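Local atomic coordinates of MGS-MChE2 (PDB entry 5JD6), a protein that belongs to the alpha/beta hydrolase family and probably acts as an esterase, splitting carboxylic ester bonds by hydrolysis. Residues 9-14 against 73-78; 22-27 against 49-54; 85-90 against 106-111. All blocks are in the same frame, centred on the assembly; numbering follows the deposited sequence.

All three contacts belong to the one mixed sheet of the alpha/beta hydrolase fold and the helices packed on it. Contact 2 is nested along the chain within the loop closed by contact 1, and contact 3 follows both. Their centres lie about 9 Å apart for contacts 1 and 2, 11 Å for contacts 2 and 3, and 15 Å for contacts 1 and 3. Strands 11-16, 47-52, 20-25, 85-91 and 108-113 are consecutive neighbours, so contacts 2 and 3 are joined by backbone bonding between 20-25 and 85-91. Helix 66-80 touches all three regions. Contact 3 lies on the strand that leads into a probable nucleophile elbow, and contact 2 on the strand beside it.

Contact 1: 9-14 against 73-78; sequences GKFTYL and LKEFVD
An aromatic cluster of Phe-11, Tyr-13 and Phe-76 joins strand 11-16 to helix 66-80, one of the helices packed on the sheet of this alpha/beta hydrolase fold. The short segments are steeply inclined to each other, and three rings meet between them.

Phe-76 makes two edge-to-face (T-shaped) pairs. Its CG is anti to the backbone N (chi1 175°). Its CD1 lies over one face of Phe-11, offset toward the rim, with Phe-11 CD1 3.7 Å from Phe-76 CD1. Farther out, CE1 and CZ lie over a face of Tyr-13, and Phe-76 CE1 comes within 3.8 Å of Tyr-13 CD1. The planes stand at 63° to Phe-11 and 67° to Tyr-13. Flat, apolar phenylalanine suits this place because its C-H rim can serve two ring faces at once. Phe-11 and Tyr-13, two residues apart on the strand, both carry CB on the side facing the helix. The tyrosine hydroxyl has a polar partner of its own, a hydrogen bond with Lys-80 near the end of the same helix, and Phe-11 also meets the rings of Tyr-72 and Phe-79.

Where the cluster approaches solvent, aliphatic and charged groups take over. Lys-10 passes its CG over the centre of the Phe-11 face turned from Phe-76, while Glu-75 sets CG at the edge of the same ring, 3.8 Å from Phe-11 CZ. Long, flexible chains can do both jobs, covering a ring and carrying a charge. Beyond CG each is extended, and they cross at about a right angle to form a salt bridge: Lys-10 NZ is 2.9 Å from Glu-75 OE1, which it meets on the syn side, somewhat out of the carboxylate plane.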
loop_
_atom_site.group_PDB
_atom_site.type_symbol
_atom_site.label_atom_id
_atom_site.label_comp_id
_atom_site.label_asym_id
_atom_site.label_seq_id
_atom_site.Cartn_x
_atom_site.Cartn_y
_atom_site.Cartn_z
ATOM N N GLY A 9 22.023 -3.536 -0.195
ATOM C CA GLY A 9 22.243 -2.210 0.349
ATOM C C GLY A 9 21.376 -1.984 1.572
ATOM O O GLY A 9 21.341 -2.817 2.475
ATOM N N LYS A 10 20.671 -0.859 1.600
ATOM C CA LYS A 10 19.793 -0.541 2.718
ATOM C C LYS A 10 18.386 -1.082 2.488
ATOM O O LYS A 10 17.515 -0.948 3.348
ATOM C CB LYS A 10 19.741 0.972 2.947
ATOM C CG LYS A 10 19.128 1.753 1.795
ATOM C CD LYS A 10 18.965 3.222 2.152
ATOM C CE LYS A 10 18.315 3.998 1.021
ATOM N NZ LYS A 10 18.101 5.427 1.382
ATOM N N PHE A 11 18.171 -1.695 1.327
ATOM C CA PHE A 11 16.851 -2.202 0.966
ATOM C C PHE A 11 16.657 -3.668 1.343
ATOM O O PHE A 11 17.385 -4.545 0.878
ATOM C CB PHE A 11 16.602 -2.030 -0.532
ATOM C CG PHE A 11 16.512 -0.599 -0.974
ATOM C CD1 PHE A 11 15.479 0.212 -0.534
ATOM C CD2 PHE A 11 17.451 -0.067 -1.844
ATOM C CE1 PHE A 11 15.389 1.527 -0.944
ATOM C CE2 PHE A 11 17.368 1.248 -2.258
ATOM C CZ PHE A 11 16.336 2.046 -1.808
ATOM N N THR A 12 15.662 -3.920 2.189
ATOM C CA THR A 12 15.232 -5.275 2.506
ATOM C C THR A 12 13.842 -5.499 1.918
ATOM O O THR A 12 12.923 -4.723 2.182
ATOM C CB THR A 12 15.205 -5.526 4.026
ATOM O OG1 THR A 12 16.514 -5.315 4.573
ATOM C CG2 THR A 12 14.757 -6.949 4.329
ATOM N N TYR A 13 13.686 -6.550 1.119
ATOM C CA TYR A 13 12.414 -6.783 0.439
ATOM C C TYR A 13 12.208 -8.237 0.021
ATOM O O TYR A 13 13.167 -8.976 -0.200
ATOM C CB TYR A 13 12.304 -5.876 -0.790
ATOM C CG TYR A 13 13.341 -6.142 -1.862
ATOM C CD1 TYR A 13 14.640 -5.662 -1.736
ATOM C CD2 TYR A 13 13.016 -6.860 -3.005
ATOM C CE1 TYR A 13 15.588 -5.902 -2.712
ATOM C CE2 TYR A 13 13.956 -7.102 -3.987
ATOM C CZ TYR A 13 15.241 -6.620 -3.836
ATOM O OH TYR A 13 16.183 -6.860 -4.813
ATOM N N LEU A 14 10.944 -8.639 -0.076
ATOM C CA LEU A 14 10.593 -9.936 -0.642
ATOM C C LEU A 14 10.438 -9.816 -2.150
ATOM O O LEU A 14 9.936 -8.811 -2.654
ATOM C CB LEU A 14 9.301 -10.484 -0.032
ATOM C CG LEU A 14 9.327 -11.008 1.404
ATOM C CD1 LEU A 14 8.032 -11.746 1.711
ATOM C CD2 LEU A 14 10.526 -11.909 1.639
ATOM N N LEU A 73 10.178 5.019 -1.317
ATOM C CA LEU A 73 9.596 4.129 -2.314
ATOM C C LEU A 73 10.133 4.462 -3.699
ATOM O O LEU A 73 10.492 3.570 -4.470
ATOM C CB LEU A 73 8.069 4.227 -2.301
ATOM C CG LEU A 73 7.366 3.573 -3.493
ATOM C CD1 LEU A 73 7.590 2.069 -3.493
ATOM C CD2 LEU A 73 5.883 3.902 -3.501
ATOM N N LYS A 74 10.180 5.755 -4.005
ATOM C CA LYS A 74 10.729 6.235 -5.268
ATOM C C LYS A 74 12.181 5.798 -5.426
ATOM O O LYS A 74 12.594 5.355 -6.498
ATOM C CB LYS A 74 10.621 7.759 -5.350
ATOM C CG LYS A 74 11.139 8.358 -6.645
ATOM C CD LYS A 74 10.382 7.821 -7.847
ATOM C CE LYS A 74 10.633 8.676 -9.080
ATOM N NZ LYS A 74 12.086 8.829 -9.370
ATOM N N GLU A 75 12.949 5.919 -4.348
ATOM C CA GLU A 75 14.347 5.507 -4.359
ATOM C C GLU A 75 14.471 4.006 -4.607
ATOM O O GLU A 75 15.422 3.551 -5.243
ATOM C CB GLU A 75 15.029 5.885 -3.043
ATOM C CG GLU A 75 16.530 5.636 -3.033
ATOM C CD GLU A 75 17.174 5.996 -1.708
ATOM O OE1 GLU A 75 16.436 6.349 -0.763
ATOM O OE2 GLU A 75 18.418 5.925 -1.614
ATOM N N PHE A 76 13.501 3.243 -4.110
ATOM C CA PHE A 76 13.500 1.793 -4.287
ATOM C C PHE A 76 13.225 1.405 -5.735
ATOM O O PHE A 76 13.912 0.552 -6.296
ATOM C CB PHE A 76 12.467 1.137 -3.368
ATOM C CG PHE A 76 12.331 -0.348 -3.572
ATOM C CD1 PHE A 76 13.351 -1.209 -3.197
ATOM C CD2 PHE A 76 11.183 -0.882 -4.136
ATOM C CE1 PHE A 76 13.231 -2.575 -3.384
ATOM C CE2 PHE A 76 11.056 -2.247 -4.326
ATOM C CZ PHE A 76 12.080 -3.095 -3.948
ATOM N N VAL A 77 12.222 2.033 -6.337
ATOM C CA VAL A 77 11.870 1.755 -7.726
ATOM C C VAL A 77 12.997 2.178 -8.664
ATOM O O VAL A 77 13.340 1.454 -9.601
ATOM C CB VAL A 77 10.564 2.469 -8.133
ATOM C CG1 VAL A 77 10.241 2.195 -9.594
ATOM C CG2 VAL A 77 9.418 2.022 -7.240
ATOM N N ASP A 78 13.572 3.349 -8.401
ATOM C CA ASP A 78 14.707 3.839 -9.180
ATOM C C ASP A 78 15.892 2.888 -9.066
ATOM O O ASP A 78 16.547 2.580 -10.061
ATOM C CB ASP A 78 15.116 5.242 -8.727
ATOM C CG ASP A 78 14.062 6.288 -9.036
ATOM O OD1 ASP A 78 13.232 6.049 -9.939
ATOM O OD2 ASP A 78 14.067 7.350 -8.378
#

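Contact 2: 22-27 against 49-54; sequences IVILHG and VLIPEL
Leu-50 is bonded through both its N-H and its carbonyl oxygen to strand 20-25. Its N-H bonds to the carbonyl of Ile-22, Leu-50 N to Ile-22 O 2.8 Å, and its own oxygen accepts from Ile-24, with Ile-24 N to Leu-50 O also 2.8 Å. Both bonds are nearly straight. This is parallel pairing: Leu-50 bonds to the two residues either side of Val-23, the one it is paired with. The next such bond does not form because Pro-52 has no N-H; its CD instead sits 3.3 Å from Ile-24 O.

Further along, a weaker polar link appears. His-26 NE2 is 3.0 Å from Glu-53 OE1, but the bond is bent to 122° and weak. In Glu-53 the bend at chi2 (-51°) folds CD back, and OE1 then meets NE2.

Beta-branched Val and Ile suit the extended backbone, and with the leucines they fill the buried faces of the sheet. On one face Ile-24 and Ile-51 lie side by side, pointing the same way, and Ile-24 CD1 reaches Val-49 CG1 at 3.7 Å. On the other, Val-23 CG1 packs on CD and CG of Pro-52, the side chains at about a right angle, and Leu-25 CD2 meets Leu-54 CD1 at 3.8 Å, again crosswise. Helix 66-80 covers this second face through Leu-73.

The pair comes from a beta-alpha-beta unit in which helix 36-41 connects the strands. A His-Gly pair following this strand is familiar in alpha/beta hydrolases, where the adjoining loop commonly contributes to the oxyanion hole.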
loop_
_atom_site.group_PDB
_atom_site.type_symbol
_atom_site.label_atom_id
_atom_site.label_comp_id
_atom_site.label_asym_id
_atom_site.label_seq_id
_atom_site.Cartn_x
_atom_site.Cartn_y
_atom_site.Cartn_z
ATOM N N ILE A 22 4.938 -5.616 -9.407
ATOM C CA ILE A 22 3.950 -5.097 -8.471
ATOM C C ILE A 22 4.628 -4.790 -7.141
ATOM O O ILE A 22 5.093 -5.699 -6.451
ATOM C CB ILE A 22 2.794 -6.089 -8.237
ATOM C CG1 ILE A 22 2.041 -6.358 -9.539
ATOM C CG2 ILE A 22 1.842 -5.560 -7.173
ATOM C CD1 ILE A 22 0.898 -7.339 -9.386
ATOM N N VAL A 23 4.694 -3.509 -6.789
ATOM C CA VAL A 23 5.308 -3.104 -5.531
ATOM C C VAL A 23 4.246 -2.929 -4.450
ATOM O O VAL A 23 3.306 -2.150 -4.605
ATOM C CB VAL A 23 6.113 -1.802 -5.685
ATOM C CG1 VAL A 23 6.734 -1.402 -4.357
ATOM C CG2 VAL A 23 7.191 -1.974 -6.748
ATOM N N ILE A 24 4.410 -3.664 -3.356
ATOM C CA ILE A 24 3.420 -3.708 -2.290
ATOM C C ILE A 24 3.849 -2.908 -1.063
ATOM O O ILE A 24 4.940 -3.107 -0.533
ATOM C CB ILE A 24 3.142 -5.160 -1.864
ATOM C CG1 ILE A 24 2.366 -5.894 -2.957
ATOM C CG2 ILE A 24 2.377 -5.197 -0.556
ATOM C CD1 ILE A 24 2.045 -7.331 -2.612
ATOM N N LEU A 25 2.981 -2.006 -0.614
ATOM C CA LEU A 25 3.243 -1.224 0.587
ATOM C C LEU A 25 2.282 -1.598 1.710
ATOM O O LEU A 25 1.095 -1.278 1.655
ATOM C CB LEU A 25 3.138 0.269 0.290
ATOM C CG LEU A 25 4.160 0.842 -0.688
ATOM C CD1 LEU A 25 3.909 2.325 -0.897
ATOM C CD2 LEU A 25 5.571 0.599 -0.182
ATOM N N HIS A 26 2.800 -2.278 2.727
ATOM C CA HIS A 26 1.996 -2.652 3.884
ATOM C C HIS A 26 1.985 -1.520 4.909
ATOM O O HIS A 26 2.764 -0.573 4.806
ATOM C CB HIS A 26 2.525 -3.942 4.514
ATOM C CG HIS A 26 3.848 -3.782 5.198
ATOM N ND1 HIS A 26 4.008 -3.960 6.554
ATOM C CD2 HIS A 26 5.068 -3.457 4.712
ATOM C CE1 HIS A 26 5.274 -3.754 6.875
ATOM N NE2 HIS A 26 5.937 -3.447 5.777
ATOM N N GLY A 27 1.102 -1.621 5.898
ATOM C CA GLY A 27 0.966 -0.583 6.904
ATOM C C GLY A 27 1.872 -0.777 8.107
ATOM O O GLY A 27 2.915 -1.423 8.013
ATOM N N VAL A 49 6.210 -9.677 -7.937
ATOM C CA VAL A 49 5.749 -9.122 -6.671
ATOM C C VAL A 49 6.922 -8.717 -5.782
ATOM O O VAL A 49 7.777 -9.537 -5.449
ATOM C CB VAL A 49 4.853 -10.116 -5.912
ATOM C CG1 VAL A 49 4.354 -9.495 -4.617
ATOM C CG2 VAL A 49 3.682 -10.539 -6.787
ATOM N N LEU A 50 6.953 -7.442 -5.406
ATOM C CA LEU A 50 8.017 -6.906 -4.566
ATOM C C LEU A 50 7.432 -6.264 -3.316
ATOM O O LEU A 50 6.576 -5.384 -3.407
ATOM C CB LEU A 50 8.854 -5.885 -5.339
ATOM C CG LEU A 50 9.563 -6.390 -6.597
ATOM C CD1 LEU A 50 9.403 -5.401 -7.739
ATOM C CD2 LEU A 50 11.032 -6.636 -6.312
ATOM N N ILE A 51 7.889 -6.706 -2.151
ATOM C CA ILE A 51 7.408 -6.139 -0.897
ATOM C C ILE A 51 8.558 -5.552 -0.089
ATOM O O ILE A 51 9.192 -6.252 0.698
ATOM C CB ILE A 51 6.669 -7.187 -0.045
ATOM C CG1 ILE A 51 5.706 -7.998 -0.912
ATOM C CG2 ILE A 51 5.926 -6.514 1.097
ATOM C CD1 ILE A 51 4.879 -8.987 -0.135
ATOM N N PRO A 52 8.834 -4.254 -0.291
ATOM C CA PRO A 52 9.916 -3.559 0.414
ATOM C C PRO A 52 9.544 -3.197 1.844
ATOM O O PRO A 52 8.390 -2.863 2.115
ATOM C CB PRO A 52 10.121 -2.301 -0.426
ATOM C CG PRO A 52 8.775 -2.026 -0.997
ATOM C CD PRO A 52 8.153 -3.374 -1.256
ATOM N N GLU A 53 10.513 -3.267 2.751
ATOM C CA GLU A 53 10.281 -2.847 4.125
ATOM C C GLU A 53 10.655 -1.387 4.310
ATOM O O GLU A 53 11.830 -1.023 4.285
ATOM C CB GLU A 53 11.056 -3.731 5.102
ATOM C CG GLU A 53 10.657 -5.183 4.991
ATOM C CD GLU A 53 9.152 -5.354 5.070
ATOM O OE1 GLU A 53 8.538 -4.865 6.044
ATOM O OE2 GLU A 53 8.581 -5.940 4.129
ATOM N N LEU A 54 9.635 -0.555 4.481
ATOM C CA LEU A 54 9.829 0.873 4.656
ATOM C C LEU A 54 10.445 1.169 6.018
ATOM O O LEU A 54 10.211 0.440 6.983
ATOM C CB LEU A 54 8.500 1.613 4.494
ATOM C CG LEU A 54 7.781 1.379 3.163
ATOM C CD1 LEU A 54 6.531 2.243 3.070
ATOM C CD2 LEU A 54 8.713 1.641 1.990
#

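Contact 3: 85-90 against 106-111; sequences VILLGN and EIVQAL
The carboxamide of Gln-109 and the peptide planes are the flat groups of this contact, which has no aromatic ring. Gln-109 approaches Ile-86 obliquely, its OE1 lying 4.1 Å from Ile-86 CG1, a loose polar-to-apolar touch. The peptide carbonyls receive N-H groups from somewhat above or below their planes: Val-85 N is tilted 28° from the plane of the Ile-107 carbonyl, and the other two donors less so.

Three backbone bonds join the two segments. Val-85 N is 2.9 Å from Ile-107 O, Gln-109 N is 2.7 Å from Val-85 O, and Leu-87 N is 3.0 Å from Ala-110 O. Pairing is parallel, but the register slips by one between Val-85 and Ile-86, a beta bulge in which Gln-109 is the extra residue. Its helix-like backbone (psi -41°) turns the chain, and its CB packs 3.5 Å from Val-85 O.

Apolar side chains fill both faces of the sheet. On one, Leu-87 CD1 meets Val-108 CG2 at 3.7 Å, the two side chains crossing at about a right angle, and Leu-87 CB rests 4.0 Å from Leu-111 CD1; helix 92-103 covers this face through Thr-101, and helix 66-80 through Leu-73 and Val-77. On the other, Ile-86 stands beside Ala-110, a small residue, and both touch Phe-254.

The strands are the two ends of a beta-alpha-beta unit around helix 92-103. The backbone makes the hydrogen bonds and the side-chain contacts are mostly apolar, consistent with a hydrocarbon-lined base for strand 85-91, which runs through Gly-89 into a probable nucleophile elbow.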
loop_
_atom_site.group_PDB
_atom_site.type_symbol
_atom_site.label_atom_id
_atom_site.label_comp_id
_atom_site.label_asym_id
_atom_site.label_seq_id
_atom_site.Cartn_x
_atom_site.Cartn_y
_atom_site.Cartn_z
ATOM N N VAL A 85 5.858 1.039 -12.402
ATOM C CA VAL A 85 5.440 -0.102 -11.595
ATOM C C VAL A 85 3.956 -0.038 -11.268
ATOM O O VAL A 85 3.287 0.959 -11.541
ATOM C CB VAL A 85 6.223 -0.186 -10.266
ATOM C CG1 VAL A 85 7.689 -0.494 -10.521
ATOM C CG2 VAL A 85 6.063 1.103 -9.472
ATOM N N ILE A 86 3.446 -1.114 -10.680
ATOM C CA ILE A 86 2.095 -1.126 -10.142
ATOM C C ILE A 86 2.165 -1.058 -8.621
ATOM O O ILE A 86 2.799 -1.902 -7.985
ATOM C CB ILE A 86 1.314 -2.380 -10.576
ATOM C CG1 ILE A 86 1.125 -2.386 -12.093
ATOM C CG2 ILE A 86 -0.031 -2.438 -9.873
ATOM C CD1 ILE A 86 0.363 -3.587 -12.612
ATOM N N LEU A 87 1.529 -0.045 -8.043
ATOM C CA LEU A 87 1.541 0.136 -6.595
ATOM C C LEU A 87 0.294 -0.439 -5.930
ATOM O O LEU A 87 -0.835 -0.099 -6.292
ATOM C CB LEU A 87 1.670 1.617 -6.237
ATOM C CG LEU A 87 3.008 2.293 -6.535
ATOM C CD1 LEU A 87 3.016 3.703 -5.967
ATOM C CD2 LEU A 87 4.162 1.477 -5.976
ATOM N N LEU A 88 0.516 -1.309 -4.952
ATOM C CA LEU A 88 -0.560 -1.877 -4.154
ATOM C C LEU A 88 -0.348 -1.493 -2.695
ATOM O O LEU A 88 0.696 -1.787 -2.113
ATOM C CB LEU A 88 -0.612 -3.399 -4.326
ATOM C CG LEU A 88 -1.525 -4.230 -3.421
ATOM C CD1 LEU A 88 -2.927 -3.650 -3.351
ATOM C CD2 LEU A 88 -1.570 -5.668 -3.912
ATOM N N GLY A 89 -1.335 -0.825 -2.106
ATOM C CA GLY A 89 -1.188 -0.308 -0.759
ATOM C C GLY A 89 -2.349 -0.592 0.173
ATOM O O GLY A 89 -3.510 -0.583 -0.235
ATOM N N ASN A 90 -2.021 -0.841 1.437
ATOM C CA ASN A 90 -3.015 -1.075 2.479
ATOM C C ASN A 90 -2.727 -0.224 3.710
ATOM O O ASN A 90 -1.566 -0.013 4.062
ATOM C CB ASN A 90 -3.045 -2.556 2.858
ATOM C CG ASN A 90 -3.781 -2.812 4.159
ATOM O OD1 ASN A 90 -3.165 -3.095 5.186
ATOM N ND2 ASN A 90 -5.104 -2.710 4.122
ATOM N N GLU A 106 4.737 9.564 -13.198
ATOM C CA GLU A 106 5.370 8.969 -14.371
ATOM C C GLU A 106 6.022 7.625 -14.060
ATOM O O GLU A 106 6.435 6.903 -14.968
ATOM C CB GLU A 106 6.414 9.926 -14.956
ATOM C CG GLU A 106 7.409 10.476 -13.942
ATOM C CD GLU A 106 6.884 11.694 -13.201
ATOM O OE1 GLU A 106 5.990 12.381 -13.741
ATOM O OE2 GLU A 106 7.361 11.960 -12.078
ATOM N N ILE A 107 6.111 7.290 -12.777
ATOM C CA ILE A 107 6.745 6.047 -12.358
ATOM C C ILE A 107 5.697 4.999 -11.978
ATOM O O ILE A 107 6.026 3.842 -11.713
ATOM C CB ILE A 107 7.712 6.286 -11.172
ATOM C CG1 ILE A 107 8.945 5.389 -11.291
ATOM C CG2 ILE A 107 7.003 6.116 -9.828
ATOM C CD1 ILE A 107 9.833 5.734 -12.467
ATOM N N VAL A 108 4.431 5.406 -11.973
ATOM C CA VAL A 108 3.343 4.516 -11.579
ATOM C C VAL A 108 2.402 4.190 -12.738
ATOM O O VAL A 108 1.720 5.068 -13.262
ATOM C CB VAL A 108 2.517 5.120 -10.433
ATOM C CG1 VAL A 108 1.383 4.183 -10.049
ATOM C CG2 VAL A 108 3.410 5.411 -9.237
ATOM N N GLN A 109 2.362 2.918 -13.124
ATOM C CA GLN A 109 1.487 2.469 -14.201
ATOM C C GLN A 109 0.039 2.380 -13.732
ATOM O O GLN A 109 -0.885 2.759 -14.453
ATOM C CB GLN A 109 1.948 1.111 -14.738
ATOM C CG GLN A 109 1.095 0.577 -15.879
ATOM C CD GLN A 109 1.606 -0.741 -16.425
ATOM O OE1 GLN A 109 2.450 -1.397 -15.814
ATOM N NE2 GLN A 109 1.096 -1.136 -17.587
ATOM N N ALA A 110 -0.152 1.875 -12.517
ATOM C CA ALA A 110 -1.481 1.764 -11.929
ATOM C C ALA A 110 -1.395 1.776 -10.409
ATOM O O ALA A 110 -0.354 1.457 -9.834
ATOM C CB ALA A 110 -2.176 0.500 -12.411
ATOM N N LEU A 111 -2.496 2.143 -9.766
ATOM C CA LEU A 111 -2.546 2.231 -8.313
ATOM C C LEU A 111 -3.674 1.374 -7.754
ATOM O O LEU A 111 -4.838 1.573 -8.094
ATOM C CB LEU A 111 -2.725 3.688 -7.878
ATOM C CG LEU A 111 -2.954 3.958 -6.391
ATOM C CD1 LEU A 111 -1.778 3.462 -5.565
ATOM C CD2 LEU A 111 -3.194 5.441 -6.155
#